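Local coordinates for hypothetical protein PH1109 (Pyrococcus horikoshii, PDB 2D59) that is of unknown function but carries a Rossmann-like CoA-binding domain, a parallel beta-sheet flanked by helices, at residues A[21-26]-A[48-53]; A[78-83]-A[102-107]; A[88-93]-A[114-119]; A[69-74]-A[94-99]. All blocks are in the same frame, centred on the assembly; numbering follows the deposited sequence.

Contact 1: residues A[21-26]-A[48-53]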
loop_
_atom_site.group_PDB
_atom_site.type_symbol
_atom_site.label_atom_id
_atom_site.label_comp_id
_atom_site.label_asym_id
_atom_site.label_seq_id
_atom_site.Cartn_x
_atom_site.Cartn_y
_atom_site.Cartn_z
ATOM N N ARG A 21 4.853 12.596 -3.598
ATOM C CA ARG A 21 4.119 12.743 -4.850
ATOM C C ARG A 21 2.827 11.945 -4.981
ATOM O O ARG A 21 1.891 12.392 -5.642
ATOM C CB ARG A 21 5.044 12.419 -6.021
ATOM C CG ARG A 21 6.249 13.342 -6.107
ATOM C CD ARG A 21 5.829 14.803 -6.239
ATOM N NE ARG A 21 6.971 15.710 -6.345
ATOM C CZ ARG A 21 7.885 15.887 -5.395
ATOM N NH1 ARG A 21 7.798 15.219 -4.253
ATOM N NH2 ARG A 21 8.885 16.737 -5.584
ATOM N N TYR A 22 2.765 10.776 -4.353
ATOM C CA TYR A 22 1.569 9.947 -4.442
ATOM C C TYR A 22 0.745 9.977 -3.157
ATOM O O TYR A 22 1.183 9.499 -2.108
ATOM C CB TYR A 22 1.959 8.509 -4.788
ATOM C CG TYR A 22 2.754 8.399 -6.071
ATOM C CD1 TYR A 22 2.216 8.828 -7.285
ATOM C CD2 TYR A 22 4.048 7.877 -6.070
ATOM C CE1 TYR A 22 2.948 8.741 -8.469
ATOM C CE2 TYR A 22 4.788 7.785 -7.249
ATOM C CZ TYR A 22 4.233 8.219 -8.442
ATOM O OH TYR A 22 4.961 8.132 -9.607
ATOM N N LYS A 23 -0.455 10.545 -3.253
ATOM C CA LYS A 23 -1.356 10.651 -2.112
ATOM C C LYS A 23 -2.568 9.731 -2.242
ATOM O O LYS A 23 -3.336 9.593 -1.295
ATOM C CB LYS A 23 -1.844 12.095 -1.954
ATOM C CG LYS A 23 -0.733 13.111 -1.759
ATOM C CD LYS A 23 0.088 12.802 -0.517
ATOM C CE LYS A 23 1.196 13.826 -0.323
ATOM N NZ LYS A 23 2.039 13.524 0.870
ATOM N N LYS A 24 -2.736 9.115 -3.411
ATOM C CA LYS A 24 -3.867 8.218 -3.655
ATOM C C LYS A 24 -3.453 6.788 -3.321
ATOM O O LYS A 24 -2.787 6.118 -4.117
ATOM C CB LYS A 24 -4.299 8.302 -5.123
ATOM C CG LYS A 24 -4.459 9.721 -5.644
ATOM C CD LYS A 24 -5.608 10.455 -4.976
ATOM C CE LYS A 24 -6.951 9.907 -5.428
ATOM N NZ LYS A 24 -8.076 10.698 -4.861
ATOM N N ILE A 25 -3.857 6.321 -2.143
ATOM C CA ILE A 25 -3.495 4.985 -1.686
ATOM C C ILE A 25 -4.637 3.984 -1.597
ATOM O O ILE A 25 -5.684 4.269 -1.018
ATOM C CB ILE A 25 -2.856 5.014 -0.268
ATOM C CG1 ILE A 25 -1.870 6.169 -0.144
ATOM C CG2 ILE A 25 -2.153 3.686 0.019
ATOM C CD1 ILE A 25 -2.539 7.454 0.222
ATOM N N ALA A 26 -4.418 2.808 -2.175
ATOM C CA ALA A 26 -5.377 1.722 -2.098
ATOM C C ALA A 26 -4.733 0.827 -1.042
ATOM O O ALA A 26 -3.646 0.286 -1.257
ATOM C CB ALA A 26 -5.476 0.995 -3.431
ATOM N N HIS A 48 -2.505 12.060 8.173
ATOM C CA HIS A 48 -1.455 12.821 7.513
ATOM C C HIS A 48 -1.770 13.255 6.083
ATOM O O HIS A 48 -0.880 13.384 5.237
ATOM C CB HIS A 48 -0.131 12.062 7.594
ATOM C CG HIS A 48 0.505 12.139 8.948
ATOM N ND1 HIS A 48 0.109 11.351 10.006
ATOM C CD2 HIS A 48 1.452 12.977 9.433
ATOM C CE1 HIS A 48 0.786 11.701 11.088
ATOM N NE2 HIS A 48 1.604 12.685 10.767
ATOM N N GLY A 49 -3.059 13.474 5.827
ATOM C CA GLY A 49 -3.509 13.966 4.535
ATOM C C GLY A 49 -3.635 13.066 3.326
ATOM O O GLY A 49 -3.954 13.549 2.238
ATOM N N TYR A 50 -3.389 11.772 3.485
ATOM C CA TYR A 50 -3.499 10.863 2.356
ATOM C C TYR A 50 -4.945 10.505 2.020
ATOM O O TYR A 50 -5.815 10.497 2.894
ATOM C CB TYR A 50 -2.709 9.582 2.634
ATOM C CG TYR A 50 -1.210 9.784 2.615
ATOM C CD1 TYR A 50 -0.534 10.271 3.734
ATOM C CD2 TYR A 50 -0.471 9.520 1.463
ATOM C CE1 TYR A 50 0.842 10.489 3.702
ATOM C CE2 TYR A 50 0.903 9.735 1.421
ATOM C CZ TYR A 50 1.551 10.218 2.539
ATOM O OH TYR A 50 2.910 10.438 2.491
ATOM N N ASP A 51 -5.197 10.250 0.738
ATOM C CA ASP A 51 -6.521 9.829 0.272
ATOM C C ASP A 51 -6.414 8.310 0.308
ATOM O O ASP A 51 -5.781 7.707 -0.559
ATOM C CB ASP A 51 -6.775 10.296 -1.164
ATOM C CG ASP A 51 -7.160 11.764 -1.251
ATOM O OD1 ASP A 51 -7.188 12.307 -2.378
ATOM O OD2 ASP A 51 -7.448 12.372 -0.204
ATOM N N VAL A 52 -7.020 7.692 1.318
ATOM C CA VAL A 52 -6.934 6.248 1.474
ATOM C C VAL A 52 -8.235 5.523 1.157
ATOM O O VAL A 52 -9.277 5.799 1.751
ATOM C CB VAL A 52 -6.498 5.880 2.915
ATOM C CG1 VAL A 52 -6.199 4.391 3.011
ATOM C CG2 VAL A 52 -5.269 6.694 3.310
ATOM N N TYR A 53 -8.146 4.592 0.214
ATOM C CA TYR A 53 -9.278 3.787 -0.222
ATOM C C TYR A 53 -9.002 2.348 0.199
ATOM O O TYR A 53 -8.253 1.628 -0.462
ATOM C CB TYR A 53 -9.413 3.904 -1.742
ATOM C CG TYR A 53 -9.538 5.342 -2.197
ATOM C CD1 TYR A 53 -10.766 6.003 -2.161
ATOM C CD2 TYR A 53 -8.414 6.066 -2.593
ATOM C CE1 TYR A 53 -10.867 7.347 -2.502
ATOM C CE2 TYR A 53 -8.501 7.410 -2.938
ATOM C CZ TYR A 53 -9.729 8.048 -2.889
ATOM O OH TYR A 53 -9.815 9.377 -3.223
HETATM O O HOH W 1 0.321 13.801 2.854
#
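Ile25 pairs with Val52 and Ala26 with Tyr53 where the starts of two parallel strands run side by side, their axes 4.8 Å apart and 21° from parallel. Ile25 uses both its backbone N and its backbone O: N donates to Asp51 O at 2.9 Å, and O receives Tyr53 N at 2.8 Å in an almost straight bond. On the face bearing Lys24, Asp51 and Tyr53, the lysine chain is bent at chi2 (-66°) and again at chi3, lies beside the aspartate and crosses the tyrosine. Its NZ makes a salt bridge to Asp51 OD1 at 3.1 Å, on the anti side and 30° out of the carboxylate plane, and donates to Tyr53 OH at 2.7 Å, near the plane of the ring. Before the strands begin, Lys23 NZ reaches His48 O through a water above one face of the Tyr50 ring, toward its rim; Lys23 NZ and Tyr50 OH also bond to Leu19 O of helix 12-21. Helix 37-47, which links the two strands, packs on Val52 and Tyr50, while strand 80-83 flanks strand 24-28 on its other edge.

Contact 2: residues A[78-83]-A[102-107]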
loop_
_atom_site.group_PDB
_atom_site.type_symbol
_atom_site.label_atom_id
_atom_site.label_comp_id
_atom_site.label_asym_id
_atom_site.label_seq_id
_atom_site.Cartn_x
_atom_site.Cartn_y
_atom_site.Cartn_z
ATOM N N ILE A 78 -5.821 5.448 -8.425
ATOM C CA ILE A 78 -4.957 4.933 -7.370
ATOM C C ILE A 78 -3.519 4.985 -7.848
ATOM O O ILE A 78 -3.217 4.576 -8.968
ATOM C CB ILE A 78 -5.322 3.481 -7.017
ATOM C CG1 ILE A 78 -6.702 3.459 -6.363
ATOM C CG2 ILE A 78 -4.294 2.885 -6.072
ATOM C CD1 ILE A 78 -6.788 4.298 -5.096
ATOM N N GLU A 79 -2.632 5.490 -6.997
ATOM C CA GLU A 79 -1.223 5.593 -7.351
ATOM C C GLU A 79 -0.387 4.546 -6.623
ATOM O O GLU A 79 0.513 3.944 -7.208
ATOM C CB GLU A 79 -0.716 6.996 -7.031
ATOM C CG GLU A 79 -1.554 8.094 -7.686
ATOM C CD GLU A 79 -1.236 9.480 -7.164
ATOM O OE1 GLU A 79 -1.224 9.667 -5.930
ATOM O OE2 GLU A 79 -1.011 10.389 -7.988
ATOM N N VAL A 80 -0.698 4.324 -5.348
ATOM C CA VAL A 80 0.031 3.350 -4.544
ATOM C C VAL A 80 -0.872 2.245 -4.001
ATOM O O VAL A 80 -1.923 2.512 -3.414
ATOM C CB VAL A 80 0.731 4.021 -3.329
ATOM C CG1 VAL A 80 1.511 2.975 -2.533
ATOM C CG2 VAL A 80 1.656 5.134 -3.798
ATOM N N VAL A 81 -0.460 1.002 -4.209
ATOM C CA VAL A 81 -1.207 -0.135 -3.695
ATOM C C VAL A 81 -0.390 -0.672 -2.521
ATOM O O VAL A 81 0.650 -1.313 -2.700
ATOM C CB VAL A 81 -1.390 -1.229 -4.761
ATOM C CG1 VAL A 81 -2.138 -2.414 -4.162
ATOM C CG2 VAL A 81 -2.172 -0.670 -5.942
ATOM N N ASP A 82 -0.878 -0.385 -1.320
ATOM C CA ASP A 82 -0.231 -0.762 -0.067
ATOM C C ASP A 82 -0.764 -2.111 0.407
ATOM O O ASP A 82 -1.899 -2.205 0.873
ATOM C CB ASP A 82 -0.521 0.341 0.953
ATOM C CG ASP A 82 0.336 0.247 2.186
ATOM O OD1 ASP A 82 1.440 -0.329 2.112
ATOM O OD2 ASP A 82 -0.099 0.780 3.229
ATOM N N LEU A 83 0.066 -3.146 0.298
ATOM C CA LEU A 83 -0.335 -4.509 0.654
ATOM C C LEU A 83 -0.083 -5.001 2.075
ATOM O O LEU A 83 1.040 -4.968 2.572
ATOM C CB LEU A 83 0.323 -5.499 -0.309
ATOM C CG LEU A 83 0.108 -5.308 -1.812
ATOM C CD1 LEU A 83 1.107 -6.171 -2.565
ATOM C CD2 LEU A 83 -1.323 -5.664 -2.194
ATOM N N ALA A 102 -1.843 1.584 -11.385
ATOM C CA ALA A 102 -1.124 2.113 -10.231
ATOM C C ALA A 102 0.310 2.440 -10.630
ATOM O O ALA A 102 0.801 1.954 -11.646
ATOM C CB ALA A 102 -1.140 1.096 -9.096
ATOM N N LYS A 103 0.974 3.262 -9.826
ATOM C CA LYS A 103 2.351 3.660 -10.098
ATOM C C LYS A 103 3.333 2.945 -9.181
ATOM O O LYS A 103 4.501 2.761 -9.529
ATOM C CB LYS A 103 2.513 5.168 -9.898
ATOM C CG LYS A 103 1.663 6.034 -10.812
ATOM C CD LYS A 103 2.137 5.953 -12.251
ATOM C CE LYS A 103 1.362 6.919 -13.132
ATOM N NZ LYS A 103 1.811 6.864 -14.550
ATOM N N VAL A 104 2.851 2.543 -8.009
ATOM C CA VAL A 104 3.698 1.881 -7.023
ATOM C C VAL A 104 3.000 0.725 -6.317
ATOM O O VAL A 104 1.811 0.796 -6.010
ATOM C CB VAL A 104 4.143 2.891 -5.930
ATOM C CG1 VAL A 104 4.982 2.192 -4.867
ATOM C CG2 VAL A 104 4.924 4.033 -6.560
ATOM N N VAL A 105 3.747 -0.349 -6.083
ATOM C CA VAL A 105 3.234 -1.493 -5.345
ATOM C C VAL A 105 4.097 -1.480 -4.090
ATOM O O VAL A 105 5.325 -1.519 -4.171
ATOM C CB VAL A 105 3.436 -2.825 -6.095
ATOM C CG1 VAL A 105 2.900 -3.979 -5.250
ATOM C CG2 VAL A 105 2.714 -2.780 -7.429
ATOM N N TRP A 106 3.454 -1.398 -2.935
ATOM C CA TRP A 106 4.175 -1.346 -1.676
ATOM C C TRP A 106 3.907 -2.584 -0.829
ATOM O O TRP A 106 2.805 -2.764 -0.316
ATOM C CB TRP A 106 3.762 -0.082 -0.914
ATOM C CG TRP A 106 4.584 0.209 0.307
ATOM C CD1 TRP A 106 4.787 -0.619 1.375
ATOM C CD2 TRP A 106 5.289 1.423 0.602
ATOM N NE1 TRP A 106 5.570 0.004 2.315
ATOM C CE2 TRP A 106 5.890 1.259 1.869
ATOM C CE3 TRP A 106 5.463 2.637 -0.078
ATOM C CZ2 TRP A 106 6.663 2.260 2.469
ATOM C CZ3 TRP A 106 6.231 3.635 0.521
ATOM C CH2 TRP A 106 6.819 3.438 1.783
ATOM N N PHE A 107 4.921 -3.436 -0.696
ATOM C CA PHE A 107 4.818 -4.654 0.100
ATOM C C PHE A 107 5.181 -4.356 1.552
ATOM O O PHE A 107 6.333 -4.049 1.862
ATOM C CB PHE A 107 5.771 -5.723 -0.444
ATOM C CG PHE A 107 5.351 -6.308 -1.768
ATOM C CD1 PHE A 107 4.519 -7.425 -1.821
ATOM C CD2 PHE A 107 5.801 -5.751 -2.959
ATOM C CE1 PHE A 107 4.147 -7.980 -3.047
ATOM C CE2 PHE A 107 5.435 -6.300 -4.192
ATOM C CZ PHE A 107 4.606 -7.416 -4.232
#
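Trp106 and Leu83 lose the most surface here, on opposite faces of two parallel strands joined by backbone bonds. The backbone of Trp106 is bonded twice to strand 80-83: its N donates to Val81 O at 2.8 Å, and its O accepts from Leu83 N. Its indole lies alongside Asp82, ring and carboxylate planes 81° apart, with Asp82 OD1 3.4 Å from Trp106 CD1; the polar ends are held elsewhere, OD1 by Gln108 NE2 and NE1 by Arg131 O. Trp106 CB also meets Val80 CG1 at 4.1 Å. On the other face Leu83 CD1 sits over the Phe107 ring, 4.0 Å from its centroid in a CH-pi contact, and touches Val105 CG1 at 3.9 Å. Val81 CG2 extends this apolar layer to Ala102 CB. Just before the strands begin, Glu79 O accepts from both Lys103 N (2.7 Å) and Val104 N (2.8 Å). Helix 87-100 connects the two strands and packs on the face bearing Val81 and Leu83, a beta-alpha-beta crossover of the kind from which Rossmann-like folds are built.

Contact 3: residues A[88-93]-A[114-119]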
loop_
_atom_site.group_PDB
_atom_site.type_symbol
_atom_site.label_atom_id
_atom_site.label_comp_id
_atom_site.label_asym_id
_atom_site.label_seq_id
_atom_site.Cartn_x
_atom_site.Cartn_y
_atom_site.Cartn_z
ATOM N N LYS A 88 1.143 -15.184 -0.731
ATOM C CA LYS A 88 0.387 -15.979 -1.691
ATOM C C LYS A 88 -0.828 -15.248 -2.260
ATOM O O LYS A 88 -1.351 -15.630 -3.308
ATOM C CB LYS A 88 -0.066 -17.287 -1.037
ATOM C CG LYS A 88 -0.589 -18.331 -2.011
ATOM C CD LYS A 88 0.519 -18.842 -2.922
ATOM C CE LYS A 88 0.008 -19.911 -3.873
ATOM N NZ LYS A 88 1.096 -20.455 -4.733
ATOM N N LEU A 89 -1.271 -14.197 -1.576
ATOM C CA LEU A 89 -2.439 -13.443 -2.021
ATOM C C LEU A 89 -2.111 -12.130 -2.727
ATOM O O LEU A 89 -2.999 -11.487 -3.285
ATOM C CB LEU A 89 -3.353 -13.156 -0.829
ATOM C CG LEU A 89 -3.846 -14.374 -0.045
ATOM C CD1 LEU A 89 -4.642 -13.915 1.168
ATOM C CD2 LEU A 89 -4.693 -15.257 -0.948
ATOM N N THR A 90 -0.844 -11.730 -2.711
ATOM C CA THR A 90 -0.455 -10.479 -3.346
ATOM C C THR A 90 -0.533 -10.509 -4.868
ATOM O O THR A 90 -0.747 -9.474 -5.498
ATOM C CB THR A 90 0.970 -10.061 -2.937
ATOM O OG1 THR A 90 1.915 -11.029 -3.409
ATOM C CG2 THR A 90 1.068 -9.950 -1.420
ATOM N N MET A 91 -0.359 -11.685 -5.463
ATOM C CA MET A 91 -0.413 -11.797 -6.916
ATOM C C MET A 91 -1.732 -11.261 -7.464
ATOM O O MET A 91 -1.747 -10.451 -8.388
ATOM C CB MET A 91 -0.231 -13.254 -7.348
ATOM C CG MET A 91 -0.307 -13.463 -8.855
ATOM S SD MET A 91 0.900 -12.481 -9.776
ATOM C CE MET A 91 2.272 -13.636 -9.869
ATOM N N GLU A 92 -2.839 -11.710 -6.886
ATOM C CA GLU A 92 -4.153 -11.266 -7.334
ATOM C C GLU A 92 -4.267 -9.742 -7.280
ATOM O O GLU A 92 -4.755 -9.117 -8.218
ATOM C CB GLU A 92 -5.249 -11.908 -6.475
ATOM C CG GLU A 92 -5.255 -11.459 -5.025
ATOM C CD GLU A 92 -6.198 -12.271 -4.161
ATOM O OE1 GLU A 92 -7.399 -12.357 -4.499
ATOM O OE2 GLU A 92 -5.736 -12.823 -3.139
ATOM N N TYR A 93 -3.801 -9.146 -6.187
ATOM C CA TYR A 93 -3.869 -7.701 -6.032
ATOM C C TYR A 93 -2.878 -6.946 -6.909
ATOM O O TYR A 93 -3.116 -5.793 -7.266
ATOM C CB TYR A 93 -3.686 -7.325 -4.559
ATOM C CG TYR A 93 -4.863 -7.750 -3.715
ATOM C CD1 TYR A 93 -4.749 -8.790 -2.796
ATOM C CD2 TYR A 93 -6.108 -7.142 -3.873
ATOM C CE1 TYR A 93 -5.850 -9.217 -2.054
ATOM C CE2 TYR A 93 -7.211 -7.561 -3.141
ATOM C CZ TYR A 93 -7.077 -8.598 -2.235
ATOM O OH TYR A 93 -8.169 -9.021 -1.513
ATOM N N ARG A 114 8.114 -12.871 -4.631
ATOM C CA ARG A 114 8.901 -12.495 -5.802
ATOM C C ARG A 114 8.170 -12.604 -7.135
ATOM O O ARG A 114 8.420 -11.816 -8.043
ATOM C CB ARG A 114 10.204 -13.300 -5.866
ATOM C CG ARG A 114 10.047 -14.779 -6.148
ATOM C CD ARG A 114 11.414 -15.405 -6.415
ATOM N NE ARG A 114 12.021 -14.872 -7.635
ATOM C CZ ARG A 114 11.616 -15.181 -8.863
ATOM N NH1 ARG A 114 12.215 -14.651 -9.922
ATOM N NH2 ARG A 114 10.617 -16.033 -9.034
ATOM N N GLU A 115 7.269 -13.571 -7.260
ATOM C CA GLU A 115 6.530 -13.737 -8.508
ATOM C C GLU A 115 5.599 -12.550 -8.752
ATOM O O GLU A 115 5.542 -12.011 -9.857
ATOM C CB GLU A 115 5.732 -15.043 -8.472
ATOM C CG GLU A 115 6.605 -16.289 -8.464
ATOM C CD GLU A 115 7.250 -16.558 -9.811
ATOM O OE1 GLU A 115 6.537 -16.992 -10.739
ATOM O OE2 GLU A 115 8.468 -16.329 -9.948
ATOM N N ALA A 116 4.874 -12.145 -7.714
ATOM C CA ALA A 116 3.954 -11.016 -7.818
ATOM C C ALA A 116 4.731 -9.728 -8.082
ATOM O O ALA A 116 4.310 -8.885 -8.876
ATOM C CB ALA A 116 3.145 -10.886 -6.535
ATOM N N SER A 117 5.870 -9.580 -7.413
ATOM C CA SER A 117 6.706 -8.399 -7.581
ATOM C C SER A 117 7.270 -8.336 -8.994
ATOM O O SER A 117 7.340 -7.266 -9.598
ATOM C CB SER A 117 7.859 -8.423 -6.576
ATOM O OG SER A 117 8.719 -7.313 -6.756
ATOM N N LYS A 118 7.670 -9.489 -9.519
ATOM C CA LYS A 118 8.234 -9.556 -10.862
ATOM C C LYS A 118 7.225 -9.080 -11.901
ATOM O O LYS A 118 7.558 -8.293 -12.784
ATOM C CB LYS A 118 8.671 -10.985 -11.184
ATOM C CG LYS A 118 9.304 -11.145 -12.555
ATOM C CD LYS A 118 9.769 -12.576 -12.776
ATOM C CE LYS A 118 10.408 -12.745 -14.145
ATOM N NZ LYS A 118 10.914 -14.132 -14.357
ATOM N N LYS A 119 5.989 -9.554 -11.788
ATOM C CA LYS A 119 4.949 -9.157 -12.727
ATOM C C LYS A 119 4.731 -7.651 -12.641
ATOM O O LYS A 119 4.613 -6.969 -13.660
ATOM C CB LYS A 119 3.644 -9.899 -12.421
ATOM C CG LYS A 119 2.513 -9.598 -13.395
ATOM C CD LYS A 119 1.313 -10.499 -13.154
ATOM C CE LYS A 119 1.651 -11.956 -13.427
ATOM N NZ LYS A 119 0.484 -12.851 -13.191
#
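Met91 reaches across from helix 88-93 to helix 114-119, and most of the contact is its work. The two helical segments run in nearly the same direction, 19° apart, with their axes only 8.3 Å from each other, a close approach in keeping with the small Ala116 at the interface. Met91 CB starts the chain 4.2 Å from Ala116 CB. CG lies anti to the backbone N (chi1 179°); a bend at chi2 turns SD toward Lys119, and a further bend at chi3 turns CE toward the backbone at Glu115. SD meets the end of Lys119, 3.5 Å from its NZ and a little farther from its CE, the two side chains crossing at about a right angle. The terminal CE settles against the backbone of the facing helix, 3.7 Å from Glu115 O, and also touches Glu115 CB at 4.0 Å. Deeper in, Ala116 CB points at helix 88-93 and lies 3.4 Å from Thr90 OG1, a hydroxyl bonded to Pro87 O one turn earlier. Thr90 and Ser117 both pack on Phe107 of the sheet below. The ammonium of Lys119 has its ionic partner in Glu95, farther along helix 87-100. No hydrogen bond joins the two segments themselves, so the interface depends on van der Waals packing of the Met91 thioether and the Ala116 methyl, with the Lys119-Glu95 salt bridge adding an ionic tie between the same helices.

Contact 4: residues A[69-74]-A[94-99]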
loop_
_atom_site.group_PDB
_atom_site.type_symbol
_atom_site.label_atom_id
_atom_site.label_comp_id
_atom_site.label_asym_id
_atom_site.label_seq_id
_atom_site.Cartn_x
_atom_site.Cartn_y
_atom_site.Cartn_z
ATOM N N PRO A 69 -14.133 -4.474 -2.348
ATOM C CA PRO A 69 -13.679 -5.867 -2.391
ATOM C C PRO A 69 -12.483 -6.073 -3.320
ATOM O O PRO A 69 -11.778 -7.075 -3.223
ATOM C CB PRO A 69 -14.922 -6.617 -2.862
ATOM C CG PRO A 69 -15.557 -5.633 -3.783
ATOM C CD PRO A 69 -15.440 -4.329 -3.017
ATOM N N SER A 70 -12.263 -5.116 -4.216
ATOM C CA SER A 70 -11.159 -5.177 -5.169
ATOM C C SER A 70 -10.619 -3.787 -5.487
ATOM O O SER A 70 -11.341 -2.794 -5.397
ATOM C CB SER A 70 -11.619 -5.846 -6.466
ATOM O OG SER A 70 -10.693 -5.609 -7.513
ATOM N N VAL A 71 -9.346 -3.724 -5.864
ATOM C CA VAL A 71 -8.714 -2.454 -6.202
ATOM C C VAL A 71 -9.379 -1.804 -7.414
ATOM O O VAL A 71 -9.517 -0.581 -7.478
ATOM C CB VAL A 71 -7.208 -2.639 -6.507
ATOM C CG1 VAL A 71 -6.613 -1.330 -6.997
ATOM C CG2 VAL A 71 -6.479 -3.113 -5.260
ATOM N N LEU A 72 -9.789 -2.629 -8.372
ATOM C CA LEU A 72 -10.430 -2.133 -9.583
ATOM C C LEU A 72 -11.809 -1.525 -9.334
ATOM O O LEU A 72 -12.304 -0.752 -10.155
ATOM C CB LEU A 72 -10.543 -3.259 -10.617
ATOM C CG LEU A 72 -9.226 -3.738 -11.234
ATOM C CD1 LEU A 72 -9.494 -4.878 -12.203
ATOM C CD2 LEU A 72 -8.546 -2.580 -11.950
ATOM N N ASP A 73 -12.426 -1.871 -8.207
ATOM C CA ASP A 73 -13.748 -1.345 -7.876
ATOM C C ASP A 73 -13.693 0.105 -7.410
ATOM O O ASP A 73 -14.708 0.802 -7.401
ATOM C CB ASP A 73 -14.413 -2.199 -6.794
ATOM C CG ASP A 73 -14.710 -3.606 -7.264
ATOM O OD1 ASP A 73 -15.258 -3.754 -8.375
ATOM O OD2 ASP A 73 -14.408 -4.561 -6.520
ATOM N N ILE A 74 -12.508 0.555 -7.015
ATOM C CA ILE A 74 -12.336 1.925 -6.552
ATOM C C ILE A 74 -12.556 2.893 -7.710
ATOM O O ILE A 74 -11.904 2.791 -8.747
ATOM C CB ILE A 74 -10.921 2.136 -5.977
ATOM C CG1 ILE A 74 -10.716 1.201 -4.788
ATOM C CG2 ILE A 74 -10.736 3.586 -5.556
ATOM C CD1 ILE A 74 -9.287 1.153 -4.276
ATOM N N VAL A 94 -1.766 -7.588 -7.254
ATOM C CA VAL A 94 -0.784 -6.951 -8.122
ATOM C C VAL A 94 -1.396 -6.854 -9.515
ATOM O O VAL A 94 -1.272 -5.834 -10.189
ATOM C CB VAL A 94 0.525 -7.765 -8.200
ATOM C CG1 VAL A 94 1.413 -7.224 -9.313
ATOM C CG2 VAL A 94 1.256 -7.688 -6.873
ATOM N N GLU A 95 -2.057 -7.927 -9.939
ATOM C CA GLU A 95 -2.705 -7.960 -11.240
ATOM C C GLU A 95 -3.756 -6.857 -11.295
ATOM O O GLU A 95 -3.939 -6.209 -12.327
ATOM C CB GLU A 95 -3.348 -9.332 -11.468
ATOM C CG GLU A 95 -2.330 -10.460 -11.579
ATOM C CD GLU A 95 -2.966 -11.833 -11.681
ATOM O OE1 GLU A 95 -2.223 -12.816 -11.884
ATOM O OE2 GLU A 95 -4.205 -11.933 -11.558
ATOM N N GLN A 96 -4.437 -6.643 -10.173
ATOM C CA GLN A 96 -5.451 -5.600 -10.075
ATOM C C GLN A 96 -4.782 -4.236 -10.171
ATOM O O GLN A 96 -5.237 -3.359 -10.903
ATOM C CB GLN A 96 -6.198 -5.707 -8.744
ATOM C CG GLN A 96 -7.262 -6.787 -8.696
ATOM C CD GLN A 96 -7.881 -6.916 -7.323
ATOM O OE1 GLN A 96 -8.015 -5.930 -6.594
ATOM N NE2 GLN A 96 -8.274 -8.131 -6.960
ATOM N N ALA A 97 -3.699 -4.060 -9.419
ATOM C CA ALA A 97 -2.958 -2.803 -9.425
ATOM C C ALA A 97 -2.500 -2.486 -10.845
ATOM O O ALA A 97 -2.508 -1.333 -11.264
ATOM C CB ALA A 97 -1.750 -2.905 -8.494
ATOM N N ILE A 98 -2.102 -3.523 -11.576
ATOM C CA ILE A 98 -1.645 -3.363 -12.950
ATOM C C ILE A 98 -2.782 -2.838 -13.802
ATOM O O ILE A 98 -2.613 -1.883 -14.555
ATOM C CB ILE A 98 -1.177 -4.701 -13.560
ATOM C CG1 ILE A 98 -0.023 -5.263 -12.738
ATOM C CG2 ILE A 98 -0.710 -4.494 -14.992
ATOM C CD1 ILE A 98 1.140 -4.310 -12.624
ATOM N N LYS A 99 -3.937 -3.484 -13.698
ATOM C CA LYS A 99 -5.110 -3.082 -14.467
ATOM C C LYS A 99 -5.574 -1.684 -14.080
ATOM O O LYS A 99 -6.020 -0.913 -14.925
ATOM C CB LYS A 99 -6.258 -4.075 -14.252
ATOM C CG LYS A 99 -6.046 -5.447 -14.882
ATOM C CD LYS A 99 -5.710 -5.331 -16.365
ATOM C CE LYS A 99 -6.018 -6.617 -17.115
ATOM N NZ LYS A 99 -7.486 -6.859 -17.187
HETATM O O HOH W 2 -10.069 -9.110 -4.195
#
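Gln96 OE1 draws together the start of the turn at Ser70 and Val71. Val71 N donates to it at 2.7 Å with an N-H...O angle of 160°, tilted 29° from the plane of the amide; Ser70 OG lies 2.8 Å from the same oxygen, in a weak bond whose proton is not settled. The glutamine gets there from helix 94-99 with CD anti to CA (chi2 175°), an extended reach across to the loop. At the base of the chain, Gln96 CB lies 3.9 Å from Val71 CB. At the other end of the amide, a water that donates to Pro69 O is only weakly bonded to Gln96 NE2. Ser70 OG also accepts from Leu72 N at 3.2 Å, forming an ST turn, which keeps the hydroxyl tied to its own loop as well as near the glutamine. Leu72 itself lays its branched end over the helix surface: CD2 is 3.6 Å from both Gln96 O and Lys99 CB, and CD1 touches the same Lys99 CB. Lys100 continues this edge, touching Val71 and Leu72 and bonding through its NZ to Ile74 O. The loop thus docks on helix 87-100 through a side-chain carbonyl that accepts from Val71 N; the uncharged Gln96 amide holds the start of the turn and the Lys100 ammonium holds its end at Ile74 O, while Leu72 supplies apolar packing on the helix.

In the fold
Contacts 1 and 2 belong to one parallel sheet: strands 24-28 and 80-83 are neighbours, and Ala26 bonds to Val80 and Asp82 between them. Contact 2 is the buried one, near the centre of the chain and largely apolar in its side chains, whereas contact 1 is partly buried and adds a salt bridge. Contacts 3 and 4 share helix 87-100, the connection between the strands of contact 2, and lie farther out. Contact 3 packs that helix on helix 114-122 without hydrogen bonds; contact 4, at the surface, holds a loop to it by a glutamine amide. Ile74 of that loop also packs on Tyr53 and Ala26 of contact 1.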